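Local coordinates for glycerol-3-phosphate dehydrogenase [NAD(+)] (Dunaliella salina, PDB 6IUY), which probably interconverts dihydroxyacetone phosphate and glycerol 3-phosphate with NAD, and joins to this dehydrogenase a phosphatase-like domain enabling direct conversion of dihydroxyacetone phosphate to glycerol, at residues Ile225-Val230 against Arg245-Leu250; Ala417-Ser422 against Arg443-Ile448. All blocks are in the same frame, centred on the assembly; numbering follows the deposited sequence.

Contact 1 of 2, residues Ile225-Val230 against Arg245-Leu250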
ATOM      1  N   ILE A 225       6.875  21.581 -41.975  1.00 58.03           N
ATOM      2  CA  ILE A 225       6.003  21.170 -43.058  1.00 57.54           C
ATOM      3  C   ILE A 225       5.332  22.419 -43.587  1.00 59.77           C
ATOM      4  O   ILE A 225       4.640  23.128 -42.837  1.00 55.61           O
ATOM      5  CB  ILE A 225       4.931  20.154 -42.599  1.00 57.61           C
ATOM      6  CG1 ILE A 225       5.578  18.821 -42.206  1.00 58.44           C
ATOM      7  CG2 ILE A 225       3.871  19.966 -43.682  1.00 54.69           C
ATOM      8  CD1 ILE A 225       4.636  17.855 -41.536  1.00 56.03           C
ATOM      9  N   CYS A 226       5.551  22.712 -44.865  1.00 60.59           N
ATOM     10  CA  CYS A 226       4.959  23.910 -45.448  1.00 58.00           C
ATOM     11  C   CYS A 226       3.615  23.580 -46.060  1.00 55.64           C
ATOM     12  O   CYS A 226       3.503  22.679 -46.896  1.00 63.26           O
ATOM     13  CB  CYS A 226       5.885  24.533 -46.494  1.00 65.90           C
ATOM     14  SG  CYS A 226       5.087  25.857 -47.457  1.00 64.46           S
ATOM     15  N   PHE A 227       2.594  24.309 -45.637  1.00 58.94           N
ATOM     16  CA  PHE A 227       1.251  24.131 -46.169  1.00 63.11           C
ATOM     17  C   PHE A 227       0.883  25.222 -47.173  1.00 64.51           C
ATOM     18  O   PHE A 227       0.550  26.350 -46.797  1.00 66.27           O
ATOM     19  CB  PHE A 227       0.237  24.110 -45.034  1.00 59.76           C
ATOM     20  CG  PHE A 227      -1.173  23.936 -45.490  1.00 59.70           C
ATOM     21  CD1 PHE A 227      -1.679  22.669 -45.752  1.00 60.20           C
ATOM     22  CD2 PHE A 227      -2.002  25.033 -45.640  1.00 61.64           C
ATOM     23  CE1 PHE A 227      -2.985  22.514 -46.159  1.00 63.50           C
ATOM     24  CE2 PHE A 227      -3.304  24.887 -46.044  1.00 59.23           C
ATOM     25  CZ  PHE A 227      -3.802  23.635 -46.308  1.00 63.63           C
ATOM     26  N   GLY A 228       0.938  24.869 -48.452  1.00 70.32           N
ATOM     27  CA  GLY A 228       0.621  25.792 -49.528  1.00 73.58           C
ATOM     28  C   GLY A 228      -0.774  25.581 -50.089  1.00 73.25           C
ATOM     29  O   GLY A 228      -1.022  25.841 -51.264  1.00 76.56           O
ATOM     30  N   GLY A 229      -1.685  25.105 -49.245  1.00 67.69           N
ATOM     31  CA  GLY A 229      -3.058  24.899 -49.661  1.00 66.92           C
ATOM     32  C   GLY A 229      -3.736  26.208 -50.007  1.00 69.66           C
ATOM     33  O   GLY A 229      -4.559  26.263 -50.918  1.00 71.55           O
ATOM     34  N   VAL A 230      -3.386  27.264 -49.278  1.00 74.85           N
ATOM     35  CA  VAL A 230      -3.964  28.591 -49.512  1.00 77.16           C
ATOM     36  C   VAL A 230      -3.030  29.473 -50.345  1.00 75.48           C
ATOM     37  O   VAL A 230      -3.382  29.890 -51.443  1.00 78.17           O
ATOM     38  CB  VAL A 230      -4.294  29.306 -48.180  1.00 71.53           C
ATOM     39  CG1 VAL A 230      -4.360  30.808 -48.379  1.00 73.82           C
ATOM     40  CG2 VAL A 230      -5.599  28.779 -47.599  1.00 67.58           C
ATOM     41  N   ARG A 245      -0.367  20.214 -50.046  1.00 64.55           N
ATOM     42  CA  ARG A 245      -1.426  21.060 -50.586  1.00 69.28           C
ATOM     43  C   ARG A 245      -2.752  20.788 -49.887  1.00 66.80           C
ATOM     44  O   ARG A 245      -3.585  21.684 -49.729  1.00 70.32           O
ATOM     45  CB  ARG A 245      -1.567  20.847 -52.096  1.00 71.53           C
ATOM     46  CG  ARG A 245      -0.440  21.459 -52.912  1.00 73.31           C
ATOM     47  CD  ARG A 245      -0.718  21.374 -54.405  1.00 80.87           C
ATOM     48  NE  ARG A 245       0.201  22.206 -55.182  1.00 88.92           N
ATOM     49  CZ  ARG A 245       1.404  21.811 -55.602  1.00 90.91           C
ATOM     50  NH1 ARG A 245       1.842  20.586 -55.314  1.00 91.36           N
ATOM     51  NH2 ARG A 245       2.172  22.642 -56.303  1.00 85.96           N
ATOM     52  N   SER A 246      -2.934  19.542 -49.465  1.00 67.16           N
ATOM     53  CA  SER A 246      -4.116  19.149 -48.709  1.00 65.34           C
ATOM     54  C   SER A 246      -3.743  18.614 -47.322  1.00 65.27           C
ATOM     55  O   SER A 246      -2.638  18.084 -47.117  1.00 61.97           O
ATOM     56  CB  SER A 246      -4.909  18.095 -49.482  1.00 65.45           C
ATOM     57  OG  SER A 246      -6.116  17.776 -48.811  1.00 68.88           O
ATOM     58  N   TYR A 247      -4.661  18.748 -46.367  1.00 60.64           N
ATOM     59  CA  TYR A 247      -4.410  18.219 -45.036  1.00 61.65           C
ATOM     60  C   TYR A 247      -4.638  16.715 -44.985  1.00 63.13           C
ATOM     61  O   TYR A 247      -4.137  16.047 -44.082  1.00 61.47           O
ATOM     62  CB  TYR A 247      -5.267  18.938 -43.985  1.00 62.33           C
ATOM     63  CG  TYR A 247      -4.602  20.200 -43.501  1.00 57.81           C
ATOM     64  CD1 TYR A 247      -3.253  20.207 -43.179  1.00 56.14           C
ATOM     65  CD2 TYR A 247      -5.300  21.391 -43.417  1.00 59.99           C
ATOM     66  CE1 TYR A 247      -2.627  21.355 -42.756  1.00 59.65           C
ATOM     67  CE2 TYR A 247      -4.685  22.545 -42.998  1.00 58.49           C
ATOM     68  CZ  TYR A 247      -3.347  22.523 -42.670  1.00 61.11           C
ATOM     69  OH  TYR A 247      -2.729  23.677 -42.257  1.00 61.24           O
ATOM     70  N   ASP A 248      -5.364  16.167 -45.958  1.00 62.89           N
ATOM     71  CA  ASP A 248      -5.539  14.721 -45.981  1.00 63.33           C
ATOM     72  C   ASP A 248      -4.240  14.076 -46.469  1.00 65.00           C
ATOM     73  O   ASP A 248      -4.101  12.857 -46.477  1.00 69.58           O
ATOM     74  CB  ASP A 248      -6.757  14.295 -46.829  1.00 69.67           C
ATOM     75  CG  ASP A 248      -6.692  14.771 -48.284  1.00 77.01           C
ATOM     76  OD1 ASP A 248      -5.586  14.820 -48.872  1.00 72.78           O
ATOM     77  OD2 ASP A 248      -7.771  15.082 -48.846  1.00 77.80           O
ATOM     78  N   GLU A 249      -3.271  14.902 -46.844  1.00 63.16           N
ATOM     79  CA  GLU A 249      -1.929  14.407 -47.142  1.00 62.54           C
ATOM     80  C   GLU A 249      -1.196  14.120 -45.830  1.00 61.76           C
ATOM     81  O   GLU A 249      -0.483  13.124 -45.701  1.00 59.45           O
ATOM     82  CB  GLU A 249      -1.166  15.428 -47.987  1.00 66.71           C
ATOM     83  CG  GLU A 249       0.114  14.938 -48.657  1.00 70.23           C
ATOM     84  CD  GLU A 249       0.621  15.935 -49.705  1.00 75.87           C
ATOM     85  OE1 GLU A 249       1.824  15.880 -50.067  1.00 76.65           O
ATOM     86  OE2 GLU A 249      -0.197  16.777 -50.161  1.00 71.40           O
ATOM     87  N   LEU A 250      -1.384  15.002 -44.852  1.00 55.37           N
ATOM     88  CA  LEU A 250      -0.791  14.819 -43.531  1.00 57.70           C
ATOM     89  C   LEU A 250      -1.527  13.737 -42.741  1.00 56.04           C
ATOM     90  O   LEU A 250      -0.906  12.871 -42.132  1.00 55.89           O
ATOM     91  CB  LEU A 250      -0.803  16.133 -42.749  1.00 59.70           C
ATOM     92  CG  LEU A 250       0.233  17.173 -43.155  1.00 57.48           C
ATOM     93  CD1 LEU A 250      -0.041  18.485 -42.417  1.00 51.31           C
ATOM     94  CD2 LEU A 250       1.631  16.642 -42.865  1.00 57.26           C
TER

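Contact 2 of 2, residues Ala417-Ser422 against Arg443-Ile448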
ATOM      1  N   ALA A 417     -15.029  -9.860 -18.267  1.00 36.48           N
ATOM      2  CA  ALA A 417     -15.650 -10.231 -19.544  1.00 40.36           C
ATOM      3  C   ALA A 417     -17.147  -9.930 -19.522  1.00 41.62           C
ATOM      4  O   ALA A 417     -17.784  -9.790 -20.565  1.00 41.64           O
ATOM      5  CB  ALA A 417     -15.410 -11.710 -19.849  1.00 40.54           C
ATOM      6  N   LYS A 418     -17.710  -9.826 -18.323  1.00 40.85           N
ATOM      7  CA  LYS A 418     -19.124  -9.522 -18.180  1.00 43.29           C
ATOM      8  C   LYS A 418     -19.302  -8.040 -17.887  1.00 44.84           C
ATOM      9  O   LYS A 418     -20.410  -7.573 -17.629  1.00 47.40           O
ATOM     10  CB  LYS A 418     -19.745 -10.388 -17.085  1.00 48.06           C
ATOM     11  CG  LYS A 418     -20.004 -11.819 -17.564  1.00 50.21           C
ATOM     12  CD  LYS A 418     -19.795 -12.839 -16.482  1.00 53.25           C
ATOM     13  CE  LYS A 418     -20.810 -12.655 -15.376  1.00 60.27           C
ATOM     14  NZ  LYS A 418     -20.610 -13.608 -14.247  1.00 63.43           N
ATOM     15  N   GLU A 419     -18.191  -7.312 -17.927  1.00 44.70           N
ATOM     16  CA  GLU A 419     -18.195  -5.864 -17.764  1.00 41.77           C
ATOM     17  C   GLU A 419     -18.559  -5.395 -16.353  1.00 44.55           C
ATOM     18  O   GLU A 419     -19.087  -4.293 -16.173  1.00 47.07           O
ATOM     19  CB  GLU A 419     -19.149  -5.234 -18.791  1.00 47.65           C
ATOM     20  CG  GLU A 419     -18.793  -5.592 -20.245  1.00 45.26           C
ATOM     21  CD  GLU A 419     -19.508  -4.732 -21.286  1.00 47.51           C
ATOM     22  OE1 GLU A 419     -20.419  -3.957 -20.913  1.00 49.25           O
ATOM     23  OE2 GLU A 419     -19.141  -4.824 -22.481  1.00 42.54           O
ATOM     24  N   GLU A 420     -18.282  -6.227 -15.352  1.00 45.29           N
ATOM     25  CA  GLU A 420     -18.322  -5.774 -13.968  1.00 44.07           C
ATOM     26  C   GLU A 420     -17.181  -4.780 -13.747  1.00 48.45           C
ATOM     27  O   GLU A 420     -16.073  -4.968 -14.267  1.00 43.70           O
ATOM     28  CB  GLU A 420     -18.208  -6.948 -13.007  1.00 44.02           C
ATOM     29  CG  GLU A 420     -19.200  -8.078 -13.305  1.00 53.46           C
ATOM     30  CD  GLU A 420     -19.204  -9.178 -12.237  1.00 59.85           C
ATOM     31  OE1 GLU A 420     -18.457  -9.047 -11.241  1.00 61.46           O
ATOM     32  OE2 GLU A 420     -19.955 -10.172 -12.393  1.00 60.07           O
ATOM     33  N   LEU A 421     -17.446  -3.727 -12.978  1.00 45.94           N
ATOM     34  CA  LEU A 421     -16.482  -2.640 -12.822  1.00 46.53           C
ATOM     35  C   LEU A 421     -15.200  -3.138 -12.222  1.00 46.92           C
ATOM     36  O   LEU A 421     -15.208  -3.845 -11.216  1.00 49.00           O
ATOM     37  CB  LEU A 421     -17.043  -1.510 -11.952  1.00 45.51           C
ATOM     38  CG  LEU A 421     -18.207  -0.674 -12.497  1.00 49.32           C
ATOM     39  CD1 LEU A 421     -18.018   0.803 -12.140  1.00 52.93           C
ATOM     40  CD2 LEU A 421     -18.380  -0.834 -13.989  1.00 52.22           C
ATOM     41  N   SER A 422     -14.089  -2.756 -12.838  1.00 44.86           N
ATOM     42  CA  SER A 422     -12.788  -3.248 -12.434  1.00 41.28           C
ATOM     43  C   SER A 422     -11.740  -2.195 -12.745  1.00 43.29           C
ATOM     44  O   SER A 422     -12.061  -1.140 -13.284  1.00 42.89           O
ATOM     45  CB  SER A 422     -12.472  -4.562 -13.149  1.00 43.50           C
ATOM     46  OG  SER A 422     -11.380  -5.207 -12.514  1.00 45.12           O
ATOM     47  N   ARG A 443     -11.773   1.070 -20.650  1.00 37.32           N
ATOM     48  CA  ARG A 443     -13.190   1.033 -21.000  1.00 40.73           C
ATOM     49  C   ARG A 443     -13.995   1.709 -19.883  1.00 40.18           C
ATOM     50  O   ARG A 443     -13.442   2.048 -18.845  1.00 43.53           O
ATOM     51  CB  ARG A 443     -13.650  -0.417 -21.209  1.00 43.14           C
ATOM     52  CG  ARG A 443     -12.673  -1.282 -22.014  1.00 40.08           C
ATOM     53  CD  ARG A 443     -12.642  -0.820 -23.440  1.00 33.17           C
ATOM     54  NE  ARG A 443     -13.989  -0.463 -23.866  1.00 42.75           N
ATOM     55  CZ  ARG A 443     -14.281   0.544 -24.688  1.00 41.21           C
ATOM     56  NH1 ARG A 443     -13.307   1.311 -25.180  1.00 41.63           N
ATOM     57  NH2 ARG A 443     -15.548   0.785 -25.006  1.00 41.90           N
ATOM     58  N   PRO A 444     -15.296   1.922 -20.084  1.00 39.52           N
ATOM     59  CA  PRO A 444     -16.046   2.542 -18.982  1.00 46.07           C
ATOM     60  C   PRO A 444     -16.144   1.645 -17.751  1.00 48.85           C
ATOM     61  O   PRO A 444     -16.419   2.155 -16.671  1.00 49.87           O
ATOM     62  CB  PRO A 444     -17.428   2.781 -19.586  1.00 44.08           C
ATOM     63  CG  PRO A 444     -17.192   2.829 -21.059  1.00 50.33           C
ATOM     64  CD  PRO A 444     -16.086   1.850 -21.318  1.00 43.96           C
ATOM     65  N   TYR A 445     -15.899   0.343 -17.905  1.00 45.86           N
ATOM     66  CA  TYR A 445     -15.953  -0.596 -16.783  1.00 41.67           C
ATOM     67  C   TYR A 445     -14.554  -1.088 -16.408  1.00 40.15           C
ATOM     68  O   TYR A 445     -14.379  -1.955 -15.556  1.00 42.30           O
ATOM     69  CB  TYR A 445     -16.855  -1.791 -17.136  1.00 46.80           C
ATOM     70  CG  TYR A 445     -16.447  -2.450 -18.429  1.00 38.42           C
ATOM     71  CD1 TYR A 445     -15.465  -3.433 -18.451  1.00 39.41           C
ATOM     72  CD2 TYR A 445     -17.018  -2.065 -19.631  1.00 43.53           C
ATOM     73  CE1 TYR A 445     -15.075  -4.034 -19.647  1.00 40.96           C
ATOM     74  CE2 TYR A 445     -16.632  -2.646 -20.831  1.00 40.38           C
ATOM     75  CZ  TYR A 445     -15.659  -3.630 -20.835  1.00 40.81           C
ATOM     76  OH  TYR A 445     -15.277  -4.211 -22.032  1.00 37.62           O
ATOM     77  N   PHE A 446     -13.546  -0.537 -17.057  1.00 44.02           N
ATOM     78  CA  PHE A 446     -12.181  -0.972 -16.812  1.00 43.79           C
ATOM     79  C   PHE A 446     -11.286   0.273 -16.744  1.00 44.60           C
ATOM     80  O   PHE A 446     -10.791   0.748 -17.771  1.00 37.59           O
ATOM     81  CB  PHE A 446     -11.727  -1.965 -17.909  1.00 40.97           C
ATOM     82  CG  PHE A 446     -10.470  -2.726 -17.561  1.00 37.69           C
ATOM     83  CD1 PHE A 446     -10.457  -3.612 -16.492  1.00 41.00           C
ATOM     84  CD2 PHE A 446      -9.304  -2.554 -18.299  1.00 35.77           C
ATOM     85  CE1 PHE A 446      -9.318  -4.324 -16.150  1.00 38.04           C
ATOM     86  CE2 PHE A 446      -8.141  -3.261 -17.970  1.00 37.07           C
ATOM     87  CZ  PHE A 446      -8.152  -4.147 -16.878  1.00 41.47           C
ATOM     88  N   ALA A 447     -11.129   0.815 -15.529  1.00 44.84           N
ATOM     89  CA  ALA A 447     -10.376   2.052 -15.297  1.00 43.05           C
ATOM     90  C   ALA A 447      -8.886   1.806 -15.237  1.00 42.84           C
ATOM     91  O   ALA A 447      -8.404   0.877 -14.564  1.00 42.84           O
ATOM     92  CB  ALA A 447     -10.836   2.737 -14.013  1.00 37.13           C
ATOM     93  N   ILE A 448      -8.146   2.661 -15.933  1.00 44.81           N
ATOM     94  CA  ILE A 448      -6.701   2.504 -16.025  1.00 41.95           C
ATOM     95  C   ILE A 448      -5.968   3.614 -15.281  1.00 44.19           C
ATOM     96  O   ILE A 448      -6.350   4.782 -15.349  1.00 47.66           O
ATOM     97  CB  ILE A 448      -6.245   2.480 -17.487  1.00 41.60           C
ATOM     98  CG1 ILE A 448      -6.737   1.197 -18.165  1.00 44.69           C
ATOM     99  CG2 ILE A 448      -4.739   2.597 -17.579  1.00 37.53           C
ATOM    100  CD1 ILE A 448      -5.940  -0.027 -17.804  1.00 43.26           C
TER

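Contact 1 of 2, residues Ile225-Val230 against Arg245-Leu250
Phe227 and Tyr247 form an offset stack: the two ring centroids lie 4.0 Å apart and the planes differ by 8°. The atom pairs establish the displacement. Phe227 CE1 sits over the centre of the tyrosine ring, whereas Tyr247 CZ lies toward the rim of the phenylalanine, and the closest approach of the two rings is Phe227 CD1 to Tyr247 CE1 at 3.4 Å. With CG anti to the backbone N (chi1 180°), Phe227 reaches from the end of strand 223-227 to the tyrosine. The two side chains meet crosswise, yet their rings remain nearly parallel.

Aliphatic packing continues the contact further back along the strand, where Ile225 CD1 meets Leu250 CD2 at 3.5 Å, the two side chains sliding past each other in opposite directions, while Leu250 CD1 lies in plane at the edge of the Tyr247 ring.

Backbone contacts close the other end. Gly229 CA is 3.3 Å from Arg245 O, and Gly229 N lies over the phenylalanine face opposite the tyrosine.

Polar groups mainly organise residues 245-250 themselves. Ser246 is the N-cap of helix 247-251, its OG accepting a weak bond from Asp248 N at 3.4 Å. Arg245 N gives a weak bond to Glu249 OE2.

Tyr247 OH is hydrogen-bonded to Thr45 O, in the DxDx(T/V)-type loop that carries the magnesium ligands Asp41 and Asp43. Dispersion and ring overlap therefore join the strand end to the short helix in the haloacid dehalogenase-like domain, while the tyrosine hydroxyl, satisfied by a backbone carbonyl, ties the stack to the metal-binding loop.

Contact 2 of 2, residues Ala417-Ser422 against Arg443-Ile448
Ser422 N donates to Tyr445 O at 2.8 Å, and Ser422 O accepts from Ala447 N at 3.1 Å. This pair of bonds joins the segments in parallel register, with Ser422 opposite Phe446. The first is bent (144° at the hydrogen), the second straighter; in both the donor is tilted out of the carbonyl plane. Longer CA-H...O contacts supplement them, from Leu421 CA to Tyr445 O and from Phe446 CA to Ser422 O. Leu421 O is hydrogen-bonded to Ser483 OG of the second subunit.

Beside these bonds Glu419 lies across the Tyr445 ring. Its CG stands 3.8 Å from the ring centroid, a CH-pi contact over the face, and its carboxylate is stacked 15° from the ring plane. The acid's polar end has its partners elsewhere: OE2 forms a salt bridge with Arg273 NH1 and accepts from Gln277 NE2, while Tyr445 OH bonds to Gln277 OE1. The tyrosine's first torsion (chi1 54°) lays the ring between Glu419 CG on one face and Arg443 CB on the opposite one. Leu421 CD2 touches Tyr445 CB at 3.6 Å.

Glu419 closes helix 413-416 with a Schellman motif, and a type I turn from Arg443 to Phe446, with Phe446 N bonded to Arg443 O and Arg443 N to Phe446 O, leads into strand 446-451. The contact thus begins the parallel pairing of strands 422-427 and 446-451 beside helix 266-282.

Contacts 1 and 2 occupy different domains of one chain: their centres are 41 Å apart and their nearest atoms about 24 Å apart, without touching. Contact 1 belongs to the phosphatase-like part, where the Phe227 side chain is about 9 Å from the magnesium ion. Contact 2 belongs to the dehydrogenase part, where the Phe446 side chain is about 9 Å from bound NAD and the Ser422 side chain about 11 Å from bound dihydroxyacetone phosphate. Phe446 also comes within about 4 Å of the side chain of Trp267, an NAD-binding residue. Each contact therefore lies near a separate ligand site, and they follow one another in series along the sequence.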